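Local coordinates for Lmo1499 protein (PDB 4IIW) that probably cleaves nascent peptidoglycan strands endolytically, as a lytic transglycosylase of the MltG family, to end their elongation, at residues K36-V41 with N84-P89; D210-Q215 with A307-E312; E235-K240 with G326-S331; Q257-V262 with K276-D281. All coordinates share one frame; numbering follows the deposited sequence.

Contact 1 of 4, residues K36-V41 with N84-P89; sequences KEKITV and NYELSP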
loop_
_atom_site.group_PDB
_atom_site.type_symbol
_atom_site.label_atom_id
_atom_site.label_comp_id
_atom_site.label_asym_id
_atom_site.label_seq_id
_atom_site.Cartn_x
_atom_site.Cartn_y
_atom_site.Cartn_z
ATOM N N LYS B 36 18.035 -15.517 -18.664
ATOM C CA LYS B 36 17.905 -14.979 -17.280
ATOM C C LYS B 36 19.064 -15.460 -16.394
ATOM O O LYS B 36 19.613 -16.543 -16.616
ATOM C CB LYS B 36 16.567 -15.402 -16.643
ATOM C CG LYS B 36 15.355 -14.574 -17.076
ATOM C CD LYS B 36 14.088 -15.423 -17.183
ATOM C CE LYS B 36 14.191 -16.371 -18.406
ATOM N NZ LYS B 36 12.969 -17.172 -18.675
ATOM N N GLU B 37 19.424 -14.654 -15.391
ATOM C CA GLU B 37 20.500 -15.015 -14.453
ATOM C C GLU B 37 19.861 -15.589 -13.184
ATOM O O GLU B 37 18.843 -15.085 -12.707
ATOM C CB GLU B 37 21.412 -13.811 -14.161
ATOM C CG GLU B 37 20.756 -12.658 -13.395
ATOM C CD GLU B 37 21.540 -11.349 -13.485
ATOM O OE1 GLU B 37 21.477 -10.554 -12.523
ATOM O OE2 GLU B 37 22.211 -11.114 -14.519
ATOM N N LYS B 38 20.461 -16.647 -12.647
ATOM C CA LYS B 38 19.907 -17.356 -11.492
ATOM C C LYS B 38 20.735 -17.182 -10.216
ATOM O O LYS B 38 21.934 -17.432 -10.200
ATOM C CB LYS B 38 19.740 -18.836 -11.863
ATOM C CG LYS B 38 18.616 -19.066 -12.906
ATOM C CD LYS B 38 18.879 -20.259 -13.839
ATOM C CE LYS B 38 20.021 -19.949 -14.832
ATOM N NZ LYS B 38 20.218 -20.989 -15.879
ATOM N N ILE B 39 20.072 -16.735 -9.156
ATOM C CA ILE B 39 20.704 -16.508 -7.865
ATOM C C ILE B 39 20.160 -17.531 -6.880
ATOM O O ILE B 39 18.946 -17.656 -6.703
ATOM C CB ILE B 39 20.384 -15.084 -7.300
ATOM C CG1 ILE B 39 20.695 -13.994 -8.348
ATOM C CG2 ILE B 39 21.158 -14.854 -6.021
ATOM C CD1 ILE B 39 20.261 -12.590 -7.965
ATOM N N THR B 40 21.045 -18.268 -6.235
ATOM C CA THR B 40 20.593 -19.239 -5.270
ATOM C C THR B 40 20.557 -18.565 -3.908
ATOM O O THR B 40 21.550 -17.984 -3.483
ATOM C CB THR B 40 21.515 -20.480 -5.228
ATOM O OG1 THR B 40 22.791 -20.105 -4.697
ATOM C CG2 THR B 40 21.688 -21.096 -6.637
ATOM N N VAL B 41 19.409 -18.618 -3.242
ATOM C CA VAL B 41 19.275 -18.027 -1.916
ATOM C C VAL B 41 18.973 -19.138 -0.923
ATOM O O VAL B 41 18.373 -20.144 -1.280
ATOM C CB VAL B 41 18.150 -16.914 -1.823
ATOM C CG1 VAL B 41 18.165 -16.011 -3.065
ATOM C CG2 VAL B 41 16.775 -17.517 -1.648
ATOM N N ASN B 84 16.710 -24.129 0.094
ATOM C CA ASN B 84 17.480 -23.494 -0.978
ATOM C C ASN B 84 16.637 -23.358 -2.244
ATOM O O ASN B 84 16.067 -24.336 -2.721
ATOM C CB ASN B 84 18.745 -24.305 -1.262
ATOM C CG ASN B 84 19.629 -24.458 -0.028
ATOM O OD1 ASN B 84 19.658 -23.580 0.843
ATOM N ND2 ASN B 84 20.343 -25.572 0.055
ATOM N N TYR B 85 16.567 -22.132 -2.774
ATOM C CA TYR B 85 15.777 -21.808 -3.960
ATOM C C TYR B 85 16.616 -21.148 -5.066
ATOM O O TYR B 85 17.583 -20.449 -4.773
ATOM C CB TYR B 85 14.673 -20.824 -3.559
ATOM C CG TYR B 85 13.694 -21.360 -2.534
ATOM C CD1 TYR B 85 12.520 -22.008 -2.935
ATOM C CD2 TYR B 85 13.939 -21.230 -1.162
ATOM C CE1 TYR B 85 11.619 -22.503 -2.006
ATOM C CE2 TYR B 85 13.028 -21.729 -0.214
ATOM C CZ TYR B 85 11.874 -22.358 -0.651
ATOM O OH TYR B 85 10.984 -22.880 0.250
ATOM N N GLU B 86 16.262 -21.393 -6.333
ATOM C CA GLU B 86 16.893 -20.685 -7.461
ATOM C C GLU B 86 15.902 -19.654 -7.949
ATOM O O GLU B 86 14.882 -19.980 -8.554
ATOM C CB GLU B 86 17.355 -21.590 -8.606
ATOM C CG GLU B 86 18.744 -22.177 -8.364
ATOM C CD GLU B 86 19.289 -22.984 -9.540
ATOM O OE1 GLU B 86 20.195 -23.818 -9.306
ATOM O OE2 GLU B 86 18.818 -22.796 -10.688
ATOM N N LEU B 87 16.222 -18.407 -7.649
ATOM C CA LEU B 87 15.396 -17.277 -7.991
ATOM C C LEU B 87 16.152 -16.401 -8.969
ATOM O O LEU B 87 17.371 -16.484 -9.090
ATOM C CB LEU B 87 15.074 -16.470 -6.723
ATOM C CG LEU B 87 14.487 -17.259 -5.546
ATOM C CD1 LEU B 87 14.393 -16.394 -4.314
ATOM C CD2 LEU B 87 13.123 -17.850 -5.902
ATOM N N SER B 88 15.414 -15.550 -9.652
ATOM C CA SER B 88 15.975 -14.649 -10.631
ATOM C C SER B 88 15.623 -13.209 -10.238
ATOM O O SER B 88 14.582 -12.975 -9.626
ATOM C CB SER B 88 15.383 -14.994 -11.995
ATOM O OG SER B 88 15.899 -14.155 -13.002
ATOM N N PRO B 89 16.497 -12.238 -10.552
ATOM C CA PRO B 89 16.063 -10.891 -10.235
ATOM C C PRO B 89 14.940 -10.497 -11.196
ATOM O O PRO B 89 14.828 -11.048 -12.289
ATOM C CB PRO B 89 17.321 -10.030 -10.452
ATOM C CG PRO B 89 18.374 -10.945 -11.002
ATOM C CD PRO B 89 17.729 -12.243 -11.351
#

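Contact 2 of 4, residues D210-Q215 with A307-E312; sequences DELTKQ and AALYPE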
loop_
_atom_site.group_PDB
_atom_site.type_symbol
_atom_site.label_atom_id
_atom_site.label_comp_id
_atom_site.label_asym_id
_atom_site.label_seq_id
_atom_site.Cartn_x
_atom_site.Cartn_y
_atom_site.Cartn_z
ATOM N N ASP B 210 44.016 -57.653 1.118
ATOM C CA ASP B 210 45.248 -58.342 1.430
ATOM C C ASP B 210 45.858 -57.878 2.749
ATOM O O ASP B 210 46.358 -58.707 3.521
ATOM C CB ASP B 210 46.274 -58.204 0.292
ATOM C CG ASP B 210 45.862 -58.954 -0.980
ATOM O OD1 ASP B 210 44.669 -59.321 -1.122
ATOM O OD2 ASP B 210 46.738 -59.166 -1.849
ATOM N N GLU B 211 45.824 -56.576 3.024
ATOM C CA GLU B 211 46.409 -56.094 4.271
ATOM C C GLU B 211 45.512 -56.473 5.475
ATOM O O GLU B 211 46.015 -56.855 6.528
ATOM C CB GLU B 211 46.711 -54.594 4.203
ATOM C CG GLU B 211 47.493 -54.071 5.408
ATOM C CD GLU B 211 48.893 -54.715 5.587
ATOM O OE1 GLU B 211 49.536 -55.107 4.582
ATOM O OE2 GLU B 211 49.357 -54.801 6.743
ATOM N N LEU B 212 44.191 -56.392 5.307
ATOM C CA LEU B 212 43.262 -56.791 6.364
ATOM C C LEU B 212 43.480 -58.259 6.785
ATOM O O LEU B 212 43.492 -58.571 7.979
ATOM C CB LEU B 212 41.834 -56.611 5.894
ATOM C CG LEU B 212 41.369 -55.170 5.719
ATOM C CD1 LEU B 212 40.060 -55.140 4.954
ATOM C CD2 LEU B 212 41.246 -54.476 7.073
ATOM N N THR B 213 43.643 -59.143 5.797
ATOM C CA THR B 213 43.883 -60.564 6.040
ATOM C C THR B 213 45.203 -60.771 6.799
ATOM O O THR B 213 45.272 -61.555 7.746
ATOM C CB THR B 213 43.936 -61.389 4.710
ATOM O OG1 THR B 213 42.698 -61.260 3.988
ATOM C CG2 THR B 213 44.210 -62.881 4.995
ATOM N N LYS B 214 46.246 -60.059 6.384
ATOM C CA LYS B 214 47.553 -60.156 7.026
ATOM C C LYS B 214 47.525 -59.675 8.483
ATOM O O LYS B 214 48.131 -60.288 9.340
ATOM C CB LYS B 214 48.598 -59.367 6.233
ATOM C CG LYS B 214 50.001 -59.466 6.821
ATOM C CD LYS B 214 51.006 -58.685 6.002
ATOM C CE LYS B 214 52.387 -58.762 6.612
ATOM N NZ LYS B 214 53.346 -58.006 5.780
ATOM N N GLN B 215 46.837 -58.572 8.755
ATOM C CA GLN B 215 46.732 -58.067 10.128
ATOM C C GLN B 215 45.575 -58.730 10.914
ATOM O O GLN B 215 45.451 -58.531 12.124
ATOM C CB GLN B 215 46.538 -56.554 10.125
ATOM C CG GLN B 215 47.625 -55.785 9.408
ATOM C CD GLN B 215 47.462 -54.277 9.564
ATOM O OE1 GLN B 215 46.802 -53.807 10.498
ATOM N NE2 GLN B 215 48.074 -53.510 8.659
ATOM N N ALA B 307 45.238 -44.620 6.912
ATOM C CA ALA B 307 45.733 -44.362 8.251
ATOM C C ALA B 307 45.438 -45.532 9.189
ATOM O O ALA B 307 46.276 -45.906 10.007
ATOM C CB ALA B 307 45.138 -43.078 8.797
ATOM N N ALA B 308 44.259 -46.121 9.047
ATOM C CA ALA B 308 43.850 -47.216 9.912
ATOM C C ALA B 308 44.715 -48.444 9.697
ATOM O O ALA B 308 45.089 -49.096 10.650
ATOM C CB ALA B 308 42.349 -47.567 9.687
ATOM N N LEU B 309 45.022 -48.755 8.444
ATOM C CA LEU B 309 45.839 -49.922 8.117
ATOM C C LEU B 309 47.339 -49.680 8.169
ATOM O O LEU B 309 48.102 -50.608 8.426
ATOM C CB LEU B 309 45.495 -50.439 6.718
ATOM C CG LEU B 309 44.146 -51.120 6.562
ATOM C CD1 LEU B 309 44.006 -51.614 5.138
ATOM C CD2 LEU B 309 44.018 -52.280 7.554
ATOM N N TYR B 310 47.757 -48.445 7.914
ATOM C CA TYR B 310 49.174 -48.101 7.872
ATOM C C TYR B 310 49.500 -46.908 8.744
ATOM O O TYR B 310 49.867 -45.857 8.253
ATOM C CB TYR B 310 49.582 -47.782 6.439
ATOM C CG TYR B 310 49.361 -48.907 5.464
ATOM C CD1 TYR B 310 48.225 -48.948 4.667
ATOM C CD2 TYR B 310 50.299 -49.928 5.330
ATOM C CE1 TYR B 310 48.025 -49.971 3.759
ATOM C CE2 TYR B 310 50.107 -50.958 4.429
ATOM C CZ TYR B 310 48.967 -50.973 3.649
ATOM O OH TYR B 310 48.773 -51.988 2.757
ATOM N N PRO B 311 49.380 -47.070 10.053
ATOM C CA PRO B 311 49.695 -45.954 10.934
ATOM C C PRO B 311 51.193 -45.760 11.072
ATOM O O PRO B 311 51.960 -46.611 10.625
ATOM C CB PRO B 311 49.089 -46.385 12.276
ATOM C CG PRO B 311 49.060 -47.861 12.221
ATOM C CD PRO B 311 48.923 -48.260 10.788
ATOM N N GLU B 312 51.602 -44.645 11.674
ATOM C CA GLU B 312 53.009 -44.402 11.905
ATOM C C GLU B 312 53.428 -44.992 13.252
ATOM O O GLU B 312 52.649 -45.020 14.203
ATOM C CB GLU B 312 53.331 -42.911 11.847
ATOM C CG GLU B 312 53.073 -42.290 10.484
ATOM C CD GLU B 312 53.725 -40.929 10.314
ATOM O OE1 GLU B 312 54.593 -40.577 11.142
ATOM O OE2 GLU B 312 53.381 -40.216 9.341
#

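Contact 3 of 4, residues E235-K240 with G326-S331; sequences ENVDRK and GKVYFS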
loop_
_atom_site.group_PDB
_atom_site.type_symbol
_atom_site.label_atom_id
_atom_site.label_comp_id
_atom_site.label_asym_id
_atom_site.label_seq_id
_atom_site.Cartn_x
_atom_site.Cartn_y
_atom_site.Cartn_z
ATOM N N GLU B 235 41.389 -30.760 7.647
ATOM C CA GLU B 235 41.772 -31.138 6.268
ATOM C C GLU B 235 43.198 -31.733 6.177
ATOM O O GLU B 235 43.376 -32.955 6.036
ATOM C CB GLU B 235 41.651 -29.963 5.241
ATOM C CG GLU B 235 40.536 -28.899 5.449
ATOM C CD GLU B 235 41.013 -27.639 6.213
ATOM O OE1 GLU B 235 40.191 -26.721 6.430
ATOM O OE2 GLU B 235 42.211 -27.551 6.570
ATOM N N ASN B 236 44.191 -30.846 6.301
ATOM C CA ASN B 236 45.614 -31.169 6.120
ATOM C C ASN B 236 46.334 -31.970 7.228
ATOM O O ASN B 236 47.521 -32.270 7.086
ATOM C CB ASN B 236 46.395 -29.861 5.874
ATOM C CG ASN B 236 46.493 -28.977 7.131
ATOM O OD1 ASN B 236 45.770 -29.182 8.119
ATOM N ND2 ASN B 236 47.402 -28.000 7.095
ATOM N N VAL B 237 45.647 -32.310 8.318
ATOM C CA VAL B 237 46.298 -33.055 9.410
ATOM C C VAL B 237 46.804 -34.435 8.962
ATOM O O VAL B 237 46.222 -35.075 8.060
ATOM C CB VAL B 237 45.376 -33.205 10.659
ATOM C CG1 VAL B 237 46.011 -34.124 11.694
ATOM C CG2 VAL B 237 45.092 -31.842 11.268
ATOM N N ASP B 238 47.907 -34.860 9.585
ATOM C CA ASP B 238 48.508 -36.152 9.313
ATOM C C ASP B 238 47.707 -37.212 10.078
ATOM O O ASP B 238 47.860 -37.399 11.286
ATOM C CB ASP B 238 49.988 -36.160 9.713
ATOM C CG ASP B 238 50.680 -37.487 9.404
ATOM O OD1 ASP B 238 51.889 -37.616 9.718
ATOM O OD2 ASP B 238 50.022 -38.403 8.857
ATOM N N ARG B 239 46.844 -37.891 9.338
ATOM C CA ARG B 239 45.972 -38.911 9.872
ATOM C C ARG B 239 46.706 -40.164 10.327
ATOM O O ARG B 239 46.221 -40.887 11.176
ATOM C CB ARG B 239 44.938 -39.262 8.815
ATOM C CG ARG B 239 43.922 -38.137 8.544
ATOM C CD ARG B 239 43.073 -38.458 7.323
ATOM N NE ARG B 239 41.712 -37.915 7.381
ATOM C CZ ARG B 239 41.276 -36.813 6.771
ATOM N NH1 ARG B 239 42.085 -36.060 6.015
ATOM N NH2 ARG B 239 39.998 -36.468 6.922
ATOM N N LYS B 240 47.872 -40.428 9.766
ATOM C CA LYS B 240 48.640 -41.590 10.185
ATOM C C LYS B 240 49.206 -41.427 11.610
ATOM O O LYS B 240 49.533 -42.422 12.252
ATOM C CB LYS B 240 49.747 -41.905 9.185
ATOM C CG LYS B 240 49.218 -42.382 7.868
ATOM C CD LYS B 240 50.323 -42.680 6.873
ATOM C CE LYS B 240 49.736 -43.065 5.519
ATOM N NZ LYS B 240 50.791 -43.207 4.470
ATOM N N GLY B 326 43.760 -25.221 13.288
ATOM C CA GLY B 326 43.512 -26.610 12.881
ATOM C C GLY B 326 44.813 -27.368 12.642
ATOM O O GLY B 326 44.852 -28.354 11.895
ATOM N N LYS B 327 45.880 -26.890 13.283
ATOM C CA LYS B 327 47.208 -27.492 13.196
ATOM C C LYS B 327 47.276 -28.445 14.393
ATOM O O LYS B 327 47.092 -28.025 15.539
ATOM C CB LYS B 327 48.279 -26.388 13.261
ATOM C CG LYS B 327 49.652 -26.707 12.640
ATOM C CD LYS B 327 50.550 -27.591 13.500
ATOM C CE LYS B 327 51.965 -27.664 12.907
ATOM N NZ LYS B 327 52.939 -28.389 13.762
ATOM N N VAL B 328 47.510 -29.727 14.123
ATOM C CA VAL B 328 47.524 -30.756 15.167
ATOM C C VAL B 328 48.892 -30.965 15.803
ATOM O O VAL B 328 49.870 -31.249 15.109
ATOM C CB VAL B 328 47.029 -32.110 14.611
ATOM C CG1 VAL B 328 47.209 -33.218 15.645
ATOM C CG2 VAL B 328 45.566 -32.005 14.173
ATOM N N TYR B 329 48.934 -30.845 17.132
ATOM C CA TYR B 329 50.159 -31.030 17.914
ATOM C C TYR B 329 50.108 -32.333 18.733
ATOM O O TYR B 329 49.242 -32.512 19.591
ATOM C CB TYR B 329 50.371 -29.833 18.840
ATOM C CG TYR B 329 50.686 -28.525 18.128
ATOM C CD1 TYR B 329 52.007 -28.122 17.925
ATOM C CD2 TYR B 329 49.668 -27.688 17.669
ATOM C CE1 TYR B 329 52.309 -26.929 17.283
ATOM C CE2 TYR B 329 49.960 -26.490 17.025
ATOM C CZ TYR B 329 51.282 -26.117 16.837
ATOM O OH TYR B 329 51.586 -24.935 16.200
ATOM N N PHE B 330 51.049 -33.234 18.459
ATOM C CA PHE B 330 51.123 -34.525 19.140
ATOM C C PHE B 330 52.154 -34.474 20.261
ATOM O O PHE B 330 53.322 -34.184 20.011
ATOM C CB PHE B 330 51.526 -35.630 18.148
ATOM C CG PHE B 330 50.653 -35.702 16.921
ATOM C CD1 PHE B 330 49.500 -36.471 16.918
ATOM C CD2 PHE B 330 50.988 -34.996 15.772
ATOM C CE1 PHE B 330 48.695 -36.529 15.794
ATOM C CE2 PHE B 330 50.189 -35.049 14.648
ATOM C CZ PHE B 330 49.040 -35.814 14.657
ATOM N N SER B 331 51.733 -34.755 21.491
ATOM C CA SER B 331 52.664 -34.775 22.626
ATOM C C SER B 331 52.786 -36.181 23.231
ATOM O O SER B 331 51.803 -36.909 23.349
ATOM C CB SER B 331 52.270 -33.734 23.674
ATOM O OG SER B 331 50.907 -33.836 24.009
#

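Contact 4 of 4, residues Q257-V262 with K276-D281; sequences QTDPTV and KDLEVD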
loop_
_atom_site.group_PDB
_atom_site.type_symbol
_atom_site.label_atom_id
_atom_site.label_comp_id
_atom_site.label_asym_id
_atom_site.label_seq_id
_atom_site.Cartn_x
_atom_site.Cartn_y
_atom_site.Cartn_z
ATOM N N GLN B 257 38.954 -41.755 24.502
ATOM C CA GLN B 257 38.488 -40.403 24.868
ATOM C C GLN B 257 38.376 -39.452 23.669
ATOM O O GLN B 257 38.892 -38.333 23.707
ATOM C CB GLN B 257 39.415 -39.797 25.937
ATOM C CG GLN B 257 39.370 -40.523 27.294
ATOM C CD GLN B 257 40.388 -40.002 28.299
ATOM O OE1 GLN B 257 41.390 -39.394 27.930
ATOM N NE2 GLN B 257 40.144 -40.266 29.580
ATOM N N THR B 258 37.693 -39.900 22.617
ATOM C CA THR B 258 37.523 -39.096 21.418
ATOM C C THR B 258 36.092 -38.521 21.394
ATOM O O THR B 258 35.111 -39.275 21.403
ATOM C CB THR B 258 37.871 -39.916 20.133
ATOM O OG1 THR B 258 37.830 -39.067 18.980
ATOM C CG2 THR B 258 36.936 -41.081 19.939
ATOM N N ASP B 259 36.000 -37.180 21.378
ATOM C CA ASP B 259 34.716 -36.437 21.423
ATOM C C ASP B 259 33.689 -36.847 20.396
ATOM O O ASP B 259 32.518 -37.023 20.733
ATOM C CB ASP B 259 34.936 -34.913 21.294
ATOM C CG ASP B 259 35.563 -34.299 22.531
ATOM O OD1 ASP B 259 35.934 -35.052 23.460
ATOM O OD2 ASP B 259 35.693 -33.057 22.573
ATOM N N PRO B 260 34.107 -36.978 19.129
ATOM C CA PRO B 260 33.150 -37.381 18.122
ATOM C C PRO B 260 32.349 -38.626 18.497
ATOM O O PRO B 260 31.186 -38.743 18.079
ATOM C CB PRO B 260 34.030 -37.648 16.902
ATOM C CG PRO B 260 35.131 -36.694 17.033
ATOM C CD PRO B 260 35.412 -36.633 18.526
ATOM N N THR B 261 32.950 -39.550 19.256
ATOM C CA THR B 261 32.222 -40.758 19.644
ATOM C C THR B 261 31.175 -40.398 20.683
ATOM O O THR B 261 30.105 -41.003 20.719
ATOM C CB THR B 261 33.134 -41.922 20.144
ATOM O OG1 THR B 261 33.784 -41.576 21.377
ATOM C CG2 THR B 261 34.163 -42.301 19.072
ATOM N N VAL B 262 31.481 -39.411 21.526
ATOM C CA VAL B 262 30.515 -38.942 22.515
ATOM C C VAL B 262 29.327 -38.274 21.795
ATOM O O VAL B 262 28.163 -38.549 22.101
ATOM C CB VAL B 262 31.156 -37.968 23.522
ATOM C CG1 VAL B 262 30.080 -37.284 24.368
ATOM C CG2 VAL B 262 32.157 -38.699 24.389
ATOM N N LYS B 276 28.539 -32.570 30.838
ATOM C CA LYS B 276 27.402 -33.475 31.027
ATOM C C LYS B 276 27.332 -34.517 29.905
ATOM O O LYS B 276 26.870 -35.641 30.119
ATOM C CB LYS B 276 26.083 -32.693 31.119
ATOM C CG LYS B 276 24.830 -33.581 31.220
ATOM C CD LYS B 276 23.602 -32.783 31.663
ATOM C CE LYS B 276 22.384 -33.681 31.891
ATOM N NZ LYS B 276 21.263 -32.939 32.550
ATOM N N ASP B 277 27.790 -34.139 28.714
ATOM C CA ASP B 277 27.804 -35.048 27.572
ATOM C C ASP B 277 28.836 -36.167 27.759
ATOM O O ASP B 277 28.606 -37.309 27.358
ATOM C CB ASP B 277 28.088 -34.275 26.277
ATOM C CG ASP B 277 26.979 -33.289 25.921
ATOM O OD1 ASP B 277 25.835 -33.440 26.415
ATOM O OD2 ASP B 277 27.256 -32.366 25.128
ATOM N N LEU B 278 29.963 -35.838 28.387
ATOM C CA LEU B 278 31.032 -36.815 28.631
ATOM C C LEU B 278 30.600 -37.933 29.587
ATOM O O LEU B 278 31.245 -38.985 29.656
ATOM C CB LEU B 278 32.286 -36.122 29.185
ATOM C CG LEU B 278 32.919 -35.041 28.296
ATOM C CD1 LEU B 278 34.062 -34.333 29.025
ATOM C CD2 LEU B 278 33.396 -35.622 26.966
ATOM N N GLU B 279 29.507 -37.711 30.312
ATOM C CA GLU B 279 29.010 -38.697 31.260
ATOM C C GLU B 279 27.939 -39.626 30.653
ATOM O O GLU B 279 27.567 -40.621 31.275
ATOM C CB GLU B 279 28.474 -37.981 32.515
ATOM C CG GLU B 279 28.205 -38.910 33.702
ATOM C CD GLU B 279 27.554 -38.207 34.872
ATOM O OE1 GLU B 279 27.521 -36.959 34.889
ATOM O OE2 GLU B 279 27.074 -38.906 35.787
ATOM N N VAL B 280 27.474 -39.326 29.434
ATOM C CA VAL B 280 26.421 -40.127 28.768
ATOM C C VAL B 280 26.661 -41.640 28.804
ATOM O O VAL B 280 27.739 -42.120 28.442
ATOM C CB VAL B 280 26.241 -39.735 27.312
ATOM C CG1 VAL B 280 27.522 -39.985 26.534
ATOM C CG2 VAL B 280 25.097 -40.530 26.710
ATOM N N ASP B 281 25.634 -42.379 29.224
ATOM C CA ASP B 281 25.713 -43.834 29.347
ATOM C C ASP B 281 25.495 -44.466 27.993
ATOM O O ASP B 281 24.372 -44.515 27.516
ATOM C CB ASP B 281 24.657 -44.347 30.347
ATOM C CG ASP B 281 24.728 -45.861 30.569
ATOM O OD1 ASP B 281 25.660 -46.510 30.041
ATOM O OD2 ASP B 281 23.848 -46.402 31.282
#

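Contact 1 of 4, residues K36-V41 with N84-P89
Val41 and Leu87 meet through methyl groups on the buried face of a two-stranded antiparallel sheet, with Val41 CG2 lying 3.7 Å from Leu87 CD1. The two side chains cross at about a right angle. Val41 directs CG2 to this spot by setting it between the backbone N and the carbonyl carbon, while CG1 also stays close to the same leucine methyl. Ile39 and Tyr85 project to this face too, and Ile39 CD1 reaches the ring of Pro89, 3.9 Å from its CG. Below this apolar layer the backbones are firmly paired. Ile39 and Leu87 exchange N-H and C=O groups, the shorter bond being Ile39 N to Leu87 O at 2.7 Å, and Val41 and Tyr85 form the second hydrogen-bonded pair. Where the strand has ended, Ser88 OG extends the pairing by donating to Glu37 O (3.1 Å).

The other face is looser and open to solvent. Thr40 and Glu86 form the non-hydrogen-bonded pair between the two bonded ones, and their side chains run side by side, Thr40 CG2 resting 3.6 Å from Glu86 CG. Lys38 bends over the same carboxylate without gripping it, since its NZ stays 5.7 Å from Glu86 OE2. Beyond the strand, Glu37 lays its CG and OE1 against Pro89.

Two helices, 49-58 and 65-75, link the paired strands, a beta-alpha-alpha-beta order resembling that of LysM domains. Leu87 and Tyr85 pack on Met100 of the following helix 93-102, and Ile39 and Val41 face the loop residues Val61 and Lys59.

Contact 2 of 4, residues D210-Q215 with A307-E312
Leu309 overlaps Leu212 through their CD2 methyls, 3.6 Å apart, where helix 209-215 meets the C-terminal end of helix 302-309. This is helix packing within the YceG-family domain: a side of the last turns of helix 209-215 lies against the final residue of helix 302-309 and the turn that leaves it. The two leucines cross at about a right angle, and the other branch of Leu309, CD1, comes up to Glu211 CB at 4.1 Å. Phe222 of helix 219-232 touches both leucines, so that this apolar side of the contact continues into a third helix.

The outer side is more polar. Tyr310, the first residue to leave the helix, brings its hydroxyl end obliquely against CB and CG of Glu211. Tyr310 OH lies 3.6 Å from Glu211 CG, and the carboxylate plane is turned 42° from the ring. Glu211 starts with CG anti to its own nitrogen (chi1 -172°) and then bends at chi2, which brings the carboxylate back toward Gln215, one turn on.

That neighbour is the polar link between the helices. Reaching out on an extended chain, Gln215 places its amide nitrogen between a carboxylate of its own helix and a carbonyl at the end of the other, and the paired bonds fix which way the amide is turned. Gln215 NE2 donates to Glu211 OE2 at 2.6 Å, on the anti lone pair, and to Leu309 O at 2.9 Å, in the carbonyl plane; both acceptors lie within 2° of the amide plane.

Contact 3 of 4, residues E235-K240 with G326-S331
Val237 points from the loop after the helix 219-232 straight at Val328 on the second strand of a short beta hairpin, and its side chain carries most of the contact. Its CB begins the approach, 3.7 Å from Val328 CG2. From there the two branches part. CG1, set anti to the backbone nitrogen (chi1 173°), runs toward the body of the other valine and comes 3.7 Å from Val328 CB. CG2, beside the nitrogen, meets the backbone, with Gly326 O 3.6 Å away; this methyl and Val328 CG2 are modelled too close for carbons, so the detailed interlock is doubtful. The two valines cross at about a right angle, Val328 turning CG2 to Val237 and CG1 to one face of the Phe330 ring on its own strand.

Farther along, the contact thins. Asp238 O lies 3.9 Å from Phe330 CZ in an oblique approach. Asp238 also starts helix 239-251: it occupies the N-cap position, and its OD2 accepts from Lys240 N at 3.1 Å, from above the carboxylate plane.

Strand 328-331 pairs antiparallel with strand 318-321, while Thr234 OG1 hydrogen-bonds to Gly326 O beside the valines. A second subunit lies close by, its Ser303 packing on Asn236.

Between the two segments the chemistry is thus mainly apolar and non-directional, with the adjacent bond from Thr234 to Gly326 O supplying a directed link. Val328 stands about 8 Å, side chain to side chain, from Glu232, predicted to be important for catalysis, so the valine pair joins the hairpin to the loop leaving that residue's helix.

Contact 4 of 4, residues Q257-V262 with K276-D281
Val262 is the hub of the apolar contacts, its two methyls spreading over the short helical turn at 276-278 and the residues that follow. Its CG2 lies 4.2 Å from Leu278 CD2, and its CG1 stands 4.3 Å from Val280 CG1. Both are loose contacts.

Packing of carbon on polar groups comes next. Val262 CG1, carried anti to the backbone nitrogen (chi1 169°), comes down on Asp277 O at 3.3 Å and also approaches the CB of that aspartate. Asp259, one turn earlier, comes only loosely near the same leucine, OD1 to Leu278 CD2 at 4.4 Å; its OD1 is hydrogen-bonded to Tyr287 OH.

Hydrogen bonds stay within each segment. In the first, Thr258 O accepts from both Thr261 N and Thr261 OG1, the hydroxyl at 2.7 Å and in the carbonyl plane, so that two donors from one residue meet this carbonyl. In the second, Val280 N bonds to Asp277 O. Thr258 OG1 in turn bonds to OE2 of Glu232, predicted to be important for catalysis, and could thereby steady that carboxylate.

Helix 259-265 sits against helix 219-232, Pro260 touching Lys231 and Glu232 and Thr261 touching Ile228; its other flank meets the turn at 276-278, and Asn285 of the next loop bonds to the carbonyls of Leu278 and Val280.

In the fold
Contact 1 stands apart, some 39 to 48 Å centre to centre from the others, and is the one place among the four where strand is paired with strand through backbone bonds. Contacts 2, 3 and 4 share the other part of the chain: contact 2 joins two helices by leucines and a bridging glutamine amide, whereas contacts 3 and 4 are surface contacts made by valines, without bonds across. Contacts 1 and 2 are partly buried. Contacts 2 and 3 touch, through Glu312 on Lys240 and a close approach of Glu312 to Asp238. Between side chains, Glu232 is about 8 Å from Val328 of contact 3 but about 5 Å from Asp259 of contact 4, whose Thr258 bonds to it.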